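Heat-inducible transcription repressor HrcA (PDB 1STZ) probably represses class I heat-shock genes, the grpE-dnaK-dnaJ and groELS operons, by binding DNA. Local coordinates at residues 140-145 / 198-203; 147-152 / 194-199; 166-171 / 330-335; 119-124 / 230-235; 265-270 / 291-296. All coordinates share one frame; numbering follows the deposited sequence.

Overall arrangement
Following the chain from its N terminus, contact 4 opens on helix 116-131 and closes at strand 231-234, an edge of the five-stranded sheet. Inside that loop are nested contacts 1 and 2, which end on overlapping segments and share Arg198 and Thr199; they tie the loop before strand 149-154, and the strand itself, to the turn between helices 184-195 and 200-205. Contact 3 crosses all three, joining the hairpin of strands 159-166 and 169-177 to the end of helix 314-334. Contact 5, in series with contacts 1, 2 and 4, is nested inside contact 3 and holds the loop after helix 260-266 beside strand 287-296. Contacts 2 and 3 also touch the second subunit.

Contact 1: residues 140-145 / 198-203; sequences PNTRDL and RTVGEV
Thr199 holds OG1 between its backbone N and carbonyl carbon (chi1 71°), which turns the hydroxyl back over the first turn of the helix and also toward the loop 140-145. There it accepts from Glu202 N at 3.1 Å from OG1 and donates to Arg143 O, 3.2 Å from OG1, meeting that carbonyl from above its plane. Val200, with CG1 anti to the backbone N (chi1 174°), spreads its two methyls: the Val200 and Thr142 side chains cross at about a right angle, CG1 of Val200 touching CG2 of Thr142, while CG2 of Val200 lies alongside Leu145 CD1, 4.0 Å away. Thr199 and Glu202 form a capping box at the start of helix 200-205, since Glu202 OE1 in turn accepts from Thr199 N at 3.1 Å. Arg198 grips the same carboxylate side-on through NE and NH2. The loop supplies carbonyls to the amides of the first helical turn: Val200 N donates to Leu145 O at 3.0 Å, lying in the carbonyl plane, and Gly201 N reaches Thr142 O at 2.9 Å. Thr142 O also accepts from Leu145 N, so two donors hold it. An alanine at Thr199 has no OG1 for Glu202 N or Arg143 O, and would probably loosen the loop on the helix start. At Gly201 a CB would collide with Arg143 CA and Thr142 O, so the close approach of the two backbones depends on glycine.

Contact 2: residues 147-152 / 194-199; sequences ILRVML and LLRGRT
Arg149 and Arg196 run side by side and point the same way, yet their guanidinium planes are turned 66° from each other, so the two like charges do not stack. Instead the CG methylene of Arg149 lies at the edge of the Arg196 guanidinium, in its plane, with NH2 of Arg196 3.6 Å from that CG. The Arg149 chain is extended from CG to NE and carries its own charged end on to Val155 O of the second subunit. Arg196 bends at chi3 (-96°), and the bend lets its NE donate to Leu148 O at 3.2 Å, from above the carbonyl plane. Next to this pair, Ile147 CB packs against two carbonyl oxygens, Leu195 O and Arg198 O, both on the same side of it. These belong to a type II beta turn, Leu195 to Arg198, that leads out of helix 184-195 and is closed by Arg198 N to Leu195 O at 3.1 Å. Gly197 takes the backbone angles at which a CB would be jammed against the preceding carbonyl. The turn pairs with Ile147 twice: Ile147 N gives an almost straight bond to Arg198 O at 2.8 Å (175°), and Ile147 O accepts from Gly197 N, which sits nearly along the C=O axis at 3.0 Å. Farther inward, Val150 and Leu195 cross obliquely, Val150 CG2 3.9 Å from Leu195 CD1. Val150 also packs on Leu191 and Phe162, where helix 184-195 lies against the three-stranded antiparallel sheet, and Asn192 ND2 donates to Val150 O.

Contact 3: residues 166-171 / 330-335; sequences TEFGVS and EYFTST
The tight part of the contact gathers round Phe168. Phe332 drives the edge of its ring at one face of the Phe168 ring in a T-shaped pair, centroids 5.2 Å apart and planes at 70°, with CD2 of Phe332 3.4 Å from CD2 of Phe168; Glu167 CG lies over the centre of the other face. Thr335 presses its CG2 methyl on the Phe168 peptide, 3.3 Å from Phe168 C, and Tyr331 OH donates to Phe168 O at 3.2 Å in the carbonyl plane. Thr335 OG1 turns back to Tyr331 O at 2.7 Å and is also hydrogen-bonded to Lys177 NZ of the second subunit. Phe168 belongs to the type I turn, Thr166 to Gly169, that closes the hairpin of strands 159-166 and 169-177 against the C-terminal end of helix 314-334. At Gly169 a CB would be jammed against the preceding carbonyl O, which by itself calls for glycine, and tight against Tyr331 OH. A leucine in place of Tyr331 has no hydroxyl to give Phe168 O, and would probably loosen the hairpin tip on the helix. Glu167 forms the looser, partly exposed margin, its side chain making no close contact with 330-335.

Contact 4: residues 119-124 / 230-235; sequences VLFLAG and RYLDAG
The phenyl ring of Phe121 is the one flat side chain in the contact, and it does not stack: Leu232 CD1 comes to it obliquely. The closer touch is at the root of that side chain, with CD1 of Leu232 3.6 Å from Phe121 CA and 4.1 Å from Phe121 CB. Leu232 sets CG anti to its own N, which sends both its methyls at the helix, CD1 at Phe121 and CD2 facing both Leu120 O, 4.1 Å from it, and Gly124. Gly124 makes space for this branch: a CB there would lie 2.9 Å from Leu232 CD2, a clash, whereas the CA stands 4.4 Å from that CD2. Two residues on, on the same side of the strand, the methyl of Ala234 rests against the next part of the helix, CB 4.0 Å from Gly124 O. The leucine and alanine methyls pack mainly on helix backbone, without hydrogen bonds between the two segments; Phe121 lies at the exposed margin. The short axes approach to 8.6 Å and lie 36° apart, helix 119-124 and strand 231-234 running roughly the same way. Strand 231-234 is an edge of the five-stranded antiparallel sheet and pairs with 134-138, while Leu120 lies on Phe332 of helix 314-334. Helices packed on one face of an antiparallel sheet of order 2-1-5-4-3 are consistent with the GAF-like fold to which this C-terminal domain is related.

Contact 5: residues 265-270 / 291-296; sequences SLVGEG and SGKYFK
Ser291 OG and Val267 make the closest touch. The serine hydroxyl, set between its backbone N and carbonyl carbon (chi1 67°), sits 3.5 Å from Val267 CA, while Val267 sends CG2, anti to its backbone N, to within 4.1 Å of Gly292 N. These are van der Waals touches, and the polar groups of the two segments are joined by water instead. One water oxygen lies 2.7 Å from Ser291 OG and bridges the backbones: it accepts from Gly268 N at 3.1 Å, donates to Gly270 O at 3.0 Å, and gives a weak bond to Ser291 O. A second water accepts from Lys293 NZ, its oxygen 2.6 Å from that nitrogen, and passes the link on to Gly268 O. The lysine chain bends at its last torsion (chi4 81°), which turns the ammonium back over the loop and near Val267 CG2. A third water is 2.6 Å from Ser291 OG and adds a weak donation to Leu266 O. Ser291 OG thus has two waters beside it.

Around them, Leu266 O accepts from Arg274 NE, Ser291 pairs by backbone with Thr272 and Gly292 with Val304, and Lys293 packs on Pro300 and Ser303. At Gly270 the positive phi (75°) favours glycine. The loop 267-270 leads from helix 260-266 to strand 272-275, the edge strand beside 287-296, and lies alongside 287-296 at Ser291 to Lys293, with strand 299-309 on the far side of it in the same sheet.

Contact 1: residues 140-145 / 198-203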
# COMPACT_ATOMS: atom_id res chain seq x y z
N PRO A 140 18.41 -15.20 8.78
CA PRO A 140 18.64 -16.12 9.89
C PRO A 140 19.86 -17.01 9.59
O PRO A 140 20.06 -17.42 8.45
CB PRO A 140 17.35 -16.95 9.93
CG PRO A 140 16.34 -16.08 9.28
CD PRO A 140 17.07 -15.38 8.19
N ASN A 141 20.68 -17.26 10.61
CA ASN A 141 21.89 -18.04 10.44
C ASN A 141 21.53 -19.48 10.11
O ASN A 141 20.74 -20.10 10.81
CB ASN A 141 22.74 -17.96 11.71
CG ASN A 141 24.20 -18.35 11.49
OD1 ASN A 141 24.52 -19.27 10.72
ND2 ASN A 141 25.10 -17.65 12.18
N THR A 142 22.08 -20.00 9.00
CA THR A 142 21.81 -21.37 8.57
C THR A 142 22.42 -22.43 9.47
O THR A 142 22.00 -23.58 9.47
CB THR A 142 22.31 -21.62 7.13
OG1 THR A 142 23.69 -21.27 7.01
CG2 THR A 142 21.58 -20.72 6.15
N ARG A 143 23.43 -22.04 10.24
CA ARG A 143 24.16 -22.96 11.11
C ARG A 143 23.26 -23.84 12.00
O ARG A 143 23.55 -25.01 12.19
CB ARG A 143 25.16 -22.17 11.97
CG ARG A 143 25.80 -22.95 13.10
CD ARG A 143 26.68 -22.08 13.97
NE ARG A 143 26.56 -22.42 15.39
CZ ARG A 143 26.89 -21.61 16.39
NH1 ARG A 143 27.37 -20.38 16.15
NH2 ARG A 143 26.76 -22.03 17.65
N ASP A 144 22.18 -23.27 12.55
CA ASP A 144 21.27 -24.01 13.45
C ASP A 144 19.82 -23.99 12.93
O ASP A 144 18.88 -24.18 13.71
CB ASP A 144 21.35 -23.46 14.89
CG ASP A 144 20.44 -22.24 15.12
OD1 ASP A 144 20.60 -21.22 14.40
OD2 ASP A 144 19.52 -22.25 16.00
N LEU A 145 19.66 -23.79 11.62
CA LEU A 145 18.35 -23.81 10.98
C LEU A 145 18.00 -25.27 10.69
O LEU A 145 18.33 -25.79 9.62
CB LEU A 145 18.40 -23.01 9.68
CG LEU A 145 17.44 -21.85 9.40
CD1 LEU A 145 17.37 -21.58 7.89
CD2 LEU A 145 16.07 -22.10 9.96
N ARG A 198 18.59 -32.37 10.40
CA ARG A 198 19.85 -31.77 9.98
C ARG A 198 19.61 -30.32 9.68
O ARG A 198 18.49 -29.93 9.37
CB ARG A 198 20.37 -32.50 8.75
CG ARG A 198 20.29 -33.99 8.92
CD ARG A 198 21.56 -34.75 8.72
NE ARG A 198 22.73 -34.17 9.37
CZ ARG A 198 23.90 -34.80 9.40
NH1 ARG A 198 24.03 -36.00 8.85
NH2 ARG A 198 24.95 -34.24 9.99
N THR A 199 20.65 -29.50 9.77
CA THR A 199 20.50 -28.06 9.51
C THR A 199 20.85 -27.69 8.07
O THR A 199 21.48 -28.46 7.37
CB THR A 199 21.33 -27.22 10.50
OG1 THR A 199 22.72 -27.34 10.22
CG2 THR A 199 21.18 -27.74 11.93
N VAL A 200 20.39 -26.53 7.62
CA VAL A 200 20.72 -26.02 6.30
C VAL A 200 22.23 -25.80 6.22
O VAL A 200 22.83 -26.05 5.20
CB VAL A 200 19.96 -24.72 5.99
CG1 VAL A 200 20.41 -24.12 4.65
CG2 VAL A 200 18.45 -24.97 5.96
N GLY A 201 22.83 -25.37 7.33
CA GLY A 201 24.28 -25.20 7.43
C GLY A 201 25.05 -26.48 7.18
O GLY A 201 26.10 -26.48 6.56
N GLU A 202 24.52 -27.59 7.66
CA GLU A 202 25.14 -28.88 7.41
C GLU A 202 25.11 -29.27 5.93
O GLU A 202 26.10 -29.81 5.42
CB GLU A 202 24.48 -29.97 8.25
CG GLU A 202 24.86 -29.87 9.72
CD GLU A 202 24.25 -30.98 10.55
OE1 GLU A 202 23.07 -31.35 10.31
OE2 GLU A 202 24.95 -31.49 11.45
N VAL A 203 23.99 -28.98 5.26
CA VAL A 203 23.86 -29.22 3.81
C VAL A 203 24.85 -28.34 3.01
O VAL A 203 25.52 -28.83 2.10
CB VAL A 203 22.39 -28.98 3.31
CG1 VAL A 203 22.29 -29.22 1.81
CG2 VAL A 203 21.40 -29.88 4.05

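Contact 2: residues 147-152 / 194-199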
# COMPACT_ATOMS: atom_id res chain seq x y z
N ILE A 147 16.10 -28.43 9.42
CA ILE A 147 15.08 -28.82 8.46
C ILE A 147 14.07 -29.73 9.18
O ILE A 147 14.40 -30.85 9.57
CB ILE A 147 15.72 -29.57 7.26
CG1 ILE A 147 16.68 -28.66 6.50
CG2 ILE A 147 14.62 -30.12 6.33
CD1 ILE A 147 17.65 -29.41 5.59
N LEU A 148 12.85 -29.25 9.35
CA LEU A 148 11.80 -29.98 10.08
C LEU A 148 11.06 -30.97 9.18
O LEU A 148 10.49 -31.94 9.66
CB LEU A 148 10.79 -29.01 10.69
CG LEU A 148 11.36 -27.89 11.57
CD1 LEU A 148 10.29 -26.91 11.96
CD2 LEU A 148 12.03 -28.46 12.81
N ARG A 149 11.08 -30.70 7.87
CA ARG A 149 10.36 -31.53 6.90
C ARG A 149 10.73 -31.16 5.46
O ARG A 149 10.95 -29.99 5.16
CB ARG A 149 8.85 -31.33 7.07
CG ARG A 149 7.98 -32.18 6.19
CD ARG A 149 6.52 -32.07 6.56
NE ARG A 149 5.64 -32.54 5.49
CZ ARG A 149 4.40 -32.11 5.28
NH1 ARG A 149 3.88 -31.19 6.08
NH2 ARG A 149 3.69 -32.60 4.27
N VAL A 150 10.75 -32.15 4.57
CA VAL A 150 11.00 -31.92 3.15
C VAL A 150 9.77 -32.34 2.36
O VAL A 150 9.34 -33.48 2.46
CB VAL A 150 12.20 -32.73 2.65
CG1 VAL A 150 12.44 -32.49 1.16
CG2 VAL A 150 13.44 -32.40 3.46
N MET A 151 9.23 -31.43 1.58
CA MET A 151 8.04 -31.68 0.78
C MET A 151 8.40 -31.76 -0.71
O MET A 151 9.11 -30.88 -1.22
CB MET A 151 7.01 -30.58 0.99
CG MET A 151 6.47 -30.46 2.42
SD MET A 151 7.05 -28.97 3.24
CE MET A 151 8.44 -29.47 3.86
N LEU A 152 7.96 -32.83 -1.36
CA LEU A 152 7.95 -32.95 -2.82
C LEU A 152 6.52 -33.18 -3.31
O LEU A 152 6.05 -34.31 -3.29
CB LEU A 152 8.77 -34.15 -3.27
CG LEU A 152 10.28 -34.16 -3.17
CD1 LEU A 152 10.76 -35.45 -3.81
CD2 LEU A 152 10.93 -32.97 -3.85
N LEU A 194 17.11 -38.46 5.25
CA LEU A 194 18.45 -37.87 5.11
C LEU A 194 18.58 -36.48 5.70
O LEU A 194 19.66 -36.11 6.17
CB LEU A 194 18.82 -37.79 3.63
CG LEU A 194 19.01 -39.12 2.91
CD1 LEU A 194 19.13 -38.90 1.41
CD2 LEU A 194 20.23 -39.86 3.45
N LEU A 195 17.51 -35.70 5.65
CA LEU A 195 17.59 -34.27 5.88
C LEU A 195 16.90 -33.77 7.13
O LEU A 195 17.27 -32.72 7.65
CB LEU A 195 17.02 -33.53 4.67
CG LEU A 195 17.85 -33.64 3.40
CD1 LEU A 195 17.15 -32.91 2.30
CD2 LEU A 195 19.24 -33.06 3.61
N ARG A 196 15.87 -34.48 7.58
CA ARG A 196 15.09 -34.09 8.75
C ARG A 196 15.94 -34.16 10.02
O ARG A 196 16.54 -35.19 10.29
CB ARG A 196 13.90 -35.05 8.88
CG ARG A 196 12.90 -34.72 9.94
CD ARG A 196 11.71 -35.67 9.90
NE ARG A 196 10.58 -35.12 9.13
CZ ARG A 196 9.46 -35.78 8.87
NH1 ARG A 196 9.30 -37.03 9.29
NH2 ARG A 196 8.49 -35.18 8.19
N GLY A 197 15.98 -33.08 10.79
CA GLY A 197 16.84 -33.02 11.96
C GLY A 197 18.22 -32.45 11.67
O GLY A 197 18.94 -32.06 12.60
N ARG A 198 18.59 -32.37 10.40
CA ARG A 198 19.85 -31.77 9.98
C ARG A 198 19.61 -30.32 9.68
O ARG A 198 18.49 -29.93 9.37
CB ARG A 198 20.37 -32.50 8.75
CG ARG A 198 20.29 -33.99 8.92
CD ARG A 198 21.56 -34.75 8.72
NE ARG A 198 22.73 -34.17 9.37
CZ ARG A 198 23.90 -34.80 9.40
NH1 ARG A 198 24.03 -36.00 8.85
NH2 ARG A 198 24.95 -34.24 9.99
N THR A 199 20.65 -29.50 9.77
CA THR A 199 20.50 -28.06 9.51
C THR A 199 20.85 -27.69 8.07
O THR A 199 21.48 -28.46 7.37
CB THR A 199 21.33 -27.22 10.50
OG1 THR A 199 22.72 -27.34 10.22
CG2 THR A 199 21.18 -27.74 11.93

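Contact 3: residues 166-171 / 330-335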
# COMPACT_ATOMS: atom_id res chain seq x y z
N THR A 166 10.87 -25.10 8.06
CA THR A 166 11.84 -24.66 9.03
C THR A 166 11.04 -24.07 10.21
O THR A 166 9.84 -23.97 10.10
CB THR A 166 12.71 -23.66 8.25
OG1 THR A 166 13.98 -24.26 7.94
CG2 THR A 166 12.96 -22.40 8.96
N GLU A 167 11.68 -23.70 11.32
CA GLU A 167 10.97 -23.06 12.44
C GLU A 167 10.39 -21.69 12.07
O GLU A 167 9.48 -21.20 12.75
CB GLU A 167 11.86 -22.95 13.70
CG GLU A 167 13.04 -21.98 13.58
CD GLU A 167 13.69 -21.70 14.92
OE1 GLU A 167 14.94 -21.80 15.00
OE2 GLU A 167 12.96 -21.40 15.89
N PHE A 168 10.91 -21.09 11.00
CA PHE A 168 10.47 -19.79 10.48
C PHE A 168 9.51 -19.84 9.29
O PHE A 168 9.14 -18.79 8.76
CB PHE A 168 11.70 -18.96 10.08
CG PHE A 168 12.68 -18.76 11.18
CD1 PHE A 168 14.01 -19.05 11.00
CD2 PHE A 168 12.25 -18.31 12.43
CE1 PHE A 168 14.93 -18.86 12.03
CE2 PHE A 168 13.16 -18.12 13.46
CZ PHE A 168 14.50 -18.39 13.26
N GLY A 169 9.12 -21.03 8.85
CA GLY A 169 8.13 -21.16 7.79
C GLY A 169 8.56 -22.05 6.65
O GLY A 169 9.35 -22.96 6.83
N VAL A 170 8.03 -21.78 5.46
CA VAL A 170 8.29 -22.60 4.27
C VAL A 170 9.35 -21.90 3.42
O VAL A 170 9.17 -20.75 3.01
CB VAL A 170 7.00 -22.78 3.47
CG1 VAL A 170 7.20 -23.70 2.28
CG2 VAL A 170 5.88 -23.31 4.38
N SER A 171 10.48 -22.56 3.21
CA SER A 171 11.58 -21.96 2.48
C SER A 171 11.95 -22.79 1.27
O SER A 171 11.54 -23.93 1.14
CB SER A 171 12.81 -21.83 3.38
OG SER A 171 12.43 -21.30 4.64
N GLU A 330 7.64 -9.62 15.27
CA GLU A 330 6.30 -10.22 15.38
C GLU A 330 6.14 -11.41 14.44
O GLU A 330 5.62 -12.46 14.86
CB GLU A 330 5.23 -9.22 15.03
CG GLU A 330 4.34 -8.84 16.18
CD GLU A 330 3.61 -7.54 15.89
OE1 GLU A 330 3.66 -6.64 16.75
OE2 GLU A 330 3.01 -7.42 14.78
N TYR A 331 6.55 -11.24 13.18
CA TYR A 331 6.51 -12.33 12.23
C TYR A 331 7.35 -13.53 12.76
O TYR A 331 6.87 -14.65 12.83
CB TYR A 331 6.97 -11.93 10.82
CG TYR A 331 6.97 -13.16 9.92
CD1 TYR A 331 5.80 -13.59 9.29
CD2 TYR A 331 8.10 -13.95 9.81
CE1 TYR A 331 5.79 -14.75 8.52
CE2 TYR A 331 8.10 -15.12 9.06
CZ TYR A 331 6.95 -15.52 8.42
OH TYR A 331 6.98 -16.69 7.67
N PHE A 332 8.60 -13.28 13.13
CA PHE A 332 9.51 -14.38 13.49
C PHE A 332 9.11 -15.07 14.80
O PHE A 332 9.21 -16.31 14.92
CB PHE A 332 10.98 -13.93 13.45
CG PHE A 332 11.53 -13.90 12.06
CD1 PHE A 332 11.38 -12.77 11.26
CD2 PHE A 332 12.11 -15.03 11.52
CE1 PHE A 332 11.83 -12.78 9.96
CE2 PHE A 332 12.58 -15.04 10.22
CZ PHE A 332 12.44 -13.92 9.43
N THR A 333 8.57 -14.29 15.73
CA THR A 333 8.11 -14.77 17.02
C THR A 333 6.80 -15.55 16.95
O THR A 333 6.60 -16.49 17.72
CB THR A 333 7.92 -13.59 18.01
OG1 THR A 333 9.17 -12.96 18.27
CG2 THR A 333 7.49 -14.08 19.40
N SER A 334 5.89 -15.14 16.07
CA SER A 334 4.60 -15.80 15.94
C SER A 334 4.77 -17.10 15.16
O SER A 334 4.03 -18.04 15.33
CB SER A 334 3.58 -14.90 15.24
OG SER A 334 3.90 -14.72 13.88
N THR A 335 5.78 -17.12 14.31
CA THR A 335 6.21 -18.34 13.65
C THR A 335 7.11 -19.04 14.67
O THR A 335 8.34 -19.12 14.49
CB THR A 335 6.97 -17.96 12.34
OG1 THR A 335 6.22 -16.98 11.61
CG2 THR A 335 7.04 -19.12 11.38

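Contact 4: residues 119-124 / 230-235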
# COMPACT_ATOMS: atom_id res chain seq x y z
N VAL A 119 9.24 -12.17 3.52
CA VAL A 119 8.92 -11.22 4.57
C VAL A 119 10.10 -10.25 4.76
O VAL A 119 9.88 -9.06 4.88
CB VAL A 119 8.57 -11.89 5.92
CG1 VAL A 119 8.44 -10.83 6.99
CG2 VAL A 119 7.28 -12.67 5.81
N LEU A 120 11.33 -10.76 4.76
CA LEU A 120 12.52 -9.92 4.85
C LEU A 120 12.64 -9.02 3.62
O LEU A 120 13.04 -7.86 3.73
CB LEU A 120 13.79 -10.77 4.98
CG LEU A 120 13.91 -11.66 6.22
CD1 LEU A 120 15.22 -12.45 6.20
CD2 LEU A 120 13.76 -10.86 7.51
N PHE A 121 12.28 -9.55 2.45
CA PHE A 121 12.30 -8.80 1.19
C PHE A 121 11.36 -7.59 1.26
O PHE A 121 11.73 -6.49 0.86
CB PHE A 121 11.86 -9.70 0.02
CG PHE A 121 11.89 -8.98 -1.33
CD1 PHE A 121 10.76 -8.39 -1.85
CD2 PHE A 121 13.08 -8.87 -2.04
CE1 PHE A 121 10.80 -7.71 -3.07
CE2 PHE A 121 13.12 -8.20 -3.27
CZ PHE A 121 11.99 -7.62 -3.78
N LEU A 122 10.14 -7.80 1.76
CA LEU A 122 9.17 -6.73 1.86
C LEU A 122 9.60 -5.68 2.87
O LEU A 122 9.46 -4.50 2.62
CB LEU A 122 7.79 -7.26 2.21
CG LEU A 122 7.14 -8.09 1.11
CD1 LEU A 122 5.98 -8.91 1.67
CD2 LEU A 122 6.67 -7.19 -0.03
N ALA A 123 10.10 -6.13 4.01
CA ALA A 123 10.56 -5.22 5.06
C ALA A 123 11.70 -4.33 4.57
O ALA A 123 11.66 -3.12 4.76
CB ALA A 123 10.96 -6.00 6.33
N GLY A 124 12.70 -4.91 3.93
CA GLY A 124 13.89 -4.17 3.51
C GLY A 124 13.54 -3.13 2.47
O GLY A 124 13.98 -1.96 2.53
N ARG A 230 24.52 -13.47 2.89
CA ARG A 230 24.18 -13.47 4.31
C ARG A 230 23.25 -12.29 4.62
O ARG A 230 22.46 -12.36 5.54
CB ARG A 230 25.42 -13.44 5.20
CG ARG A 230 25.49 -14.62 6.18
CD ARG A 230 25.87 -14.22 7.57
NE ARG A 230 25.11 -14.78 8.68
CZ ARG A 230 23.81 -14.65 8.87
NH1 ARG A 230 23.03 -14.00 8.01
NH2 ARG A 230 23.28 -15.20 9.95
N TYR A 231 23.37 -11.22 3.85
CA TYR A 231 22.53 -10.05 4.00
C TYR A 231 21.71 -9.83 2.76
O TYR A 231 22.23 -9.95 1.67
CB TYR A 231 23.38 -8.80 4.25
CG TYR A 231 24.10 -8.83 5.56
CD1 TYR A 231 25.34 -9.46 5.67
CD2 TYR A 231 23.56 -8.24 6.69
CE1 TYR A 231 26.01 -9.51 6.88
CE2 TYR A 231 24.23 -8.29 7.92
CZ TYR A 231 25.46 -8.92 8.00
OH TYR A 231 26.14 -8.99 9.20
N LEU A 232 20.43 -9.52 2.94
CA LEU A 232 19.56 -8.98 1.89
C LEU A 232 19.73 -7.46 1.85
O LEU A 232 19.55 -6.81 2.88
CB LEU A 232 18.10 -9.28 2.21
CG LEU A 232 17.05 -8.62 1.29
CD1 LEU A 232 15.86 -9.55 1.10
CD2 LEU A 232 16.56 -7.26 1.81
N ASP A 233 20.04 -6.91 0.69
CA ASP A 233 20.20 -5.46 0.55
C ASP A 233 19.08 -4.85 -0.30
O ASP A 233 18.51 -5.51 -1.16
CB ASP A 233 21.57 -5.10 -0.02
CG ASP A 233 21.80 -5.65 -1.39
OD1 ASP A 233 21.97 -6.89 -1.51
OD2 ASP A 233 21.81 -4.94 -2.42
N ALA A 234 18.78 -3.59 -0.07
CA ALA A 234 17.80 -2.87 -0.90
C ALA A 234 18.05 -1.37 -0.81
O ALA A 234 18.58 -0.89 0.18
CB ALA A 234 16.40 -3.19 -0.41
N GLY A 235 17.64 -0.62 -1.83
CA GLY A 235 17.77 0.83 -1.83
C GLY A 235 19.12 1.43 -2.25
O GLY A 235 19.39 2.61 -1.98

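Contact 5: residues 265-270 / 291-296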
# COMPACT_ATOMS: atom_id res chain seq x y z
N SER A 265 29.96 -4.43 15.36
CA SER A 265 30.40 -3.40 16.31
C SER A 265 29.49 -2.18 16.31
O SER A 265 29.47 -1.43 17.28
CB SER A 265 31.84 -2.96 16.00
OG SER A 265 31.89 -2.04 14.91
N LEU A 266 28.75 -1.97 15.23
CA LEU A 266 27.80 -0.87 15.12
C LEU A 266 26.59 -1.04 16.03
O LEU A 266 26.03 -0.07 16.55
CB LEU A 266 27.31 -0.70 13.68
CG LEU A 266 28.36 -0.30 12.65
CD1 LEU A 266 27.77 -0.31 11.26
CD2 LEU A 266 28.91 1.08 12.95
N VAL A 267 26.18 -2.29 16.21
CA VAL A 267 24.90 -2.57 16.82
C VAL A 267 25.04 -2.54 18.35
O VAL A 267 25.96 -3.13 18.92
CB VAL A 267 24.25 -3.88 16.23
CG1 VAL A 267 25.06 -5.13 16.56
CG2 VAL A 267 22.79 -4.01 16.70
N GLY A 268 24.16 -1.79 19.00
CA GLY A 268 24.15 -1.63 20.44
C GLY A 268 22.99 -2.38 21.10
O GLY A 268 22.54 -3.41 20.60
N GLU A 269 22.54 -1.86 22.24
CA GLU A 269 21.38 -2.38 22.98
C GLU A 269 20.12 -1.65 22.54
O GLU A 269 19.94 -0.47 22.85
CB GLU A 269 21.55 -2.19 24.49
CG GLU A 269 22.89 -2.64 25.07
CD GLU A 269 23.33 -1.78 26.25
OE1 GLU A 269 23.29 -0.52 26.12
OE2 GLU A 269 23.72 -2.34 27.30
N GLY A 270 19.24 -2.36 21.86
CA GLY A 270 18.06 -1.75 21.27
C GLY A 270 18.41 -0.96 20.03
O GLY A 270 19.49 -1.08 19.46
N SER A 291 20.67 0.95 13.52
CA SER A 291 20.82 -0.47 13.66
C SER A 291 19.98 -0.99 14.81
O SER A 291 19.61 -0.25 15.74
CB SER A 291 22.29 -0.83 13.82
OG SER A 291 22.81 -0.34 15.05
N GLY A 292 19.67 -2.27 14.73
CA GLY A 292 18.87 -2.96 15.73
C GLY A 292 18.74 -4.43 15.34
O GLY A 292 19.17 -4.83 14.26
N LYS A 293 18.13 -5.24 16.19
CA LYS A 293 17.93 -6.65 15.90
C LYS A 293 16.45 -6.97 15.86
O LYS A 293 15.65 -6.32 16.51
CB LYS A 293 18.60 -7.50 16.95
CG LYS A 293 20.07 -7.23 17.14
CD LYS A 293 20.72 -8.32 17.96
CE LYS A 293 22.15 -8.01 18.32
NZ LYS A 293 22.20 -7.10 19.48
N TYR A 294 16.10 -7.99 15.08
CA TYR A 294 14.79 -8.61 15.14
C TYR A 294 14.93 -9.96 15.86
O TYR A 294 16.00 -10.59 15.79
CB TYR A 294 14.14 -8.72 13.75
CG TYR A 294 14.79 -9.67 12.76
CD1 TYR A 294 14.22 -10.91 12.47
CD2 TYR A 294 15.91 -9.30 12.06
CE1 TYR A 294 14.81 -11.77 11.56
CE2 TYR A 294 16.52 -10.16 11.15
CZ TYR A 294 15.97 -11.38 10.89
OH TYR A 294 16.58 -12.21 9.97
N PHE A 295 13.88 -10.36 16.56
CA PHE A 295 13.93 -11.44 17.52
C PHE A 295 12.86 -12.50 17.28
O PHE A 295 11.77 -12.21 16.78
CB PHE A 295 13.68 -10.90 18.94
CG PHE A 295 14.76 -9.98 19.47
CD1 PHE A 295 14.80 -8.66 19.09
CD2 PHE A 295 15.70 -10.45 20.37
CE1 PHE A 295 15.79 -7.80 19.57
CE2 PHE A 295 16.68 -9.61 20.87
CZ PHE A 295 16.73 -8.28 20.48
N LYS A 296 13.17 -13.71 17.70
CA LYS A 296 12.18 -14.75 17.95
C LYS A 296 12.04 -14.91 19.45
O LYS A 296 12.78 -15.64 20.08
CB LYS A 296 12.65 -16.06 17.30
CG LYS A 296 11.75 -17.26 17.59
CD LYS A 296 12.47 -18.58 17.30
CE LYS A 296 13.64 -18.85 18.24
NZ LYS A 296 13.18 -18.93 19.66
O HOH W 1 23.84 2.06 14.93
O HOH W 2 24.13 -5.62 20.40
O HOH W 3 21.69 -0.57 17.52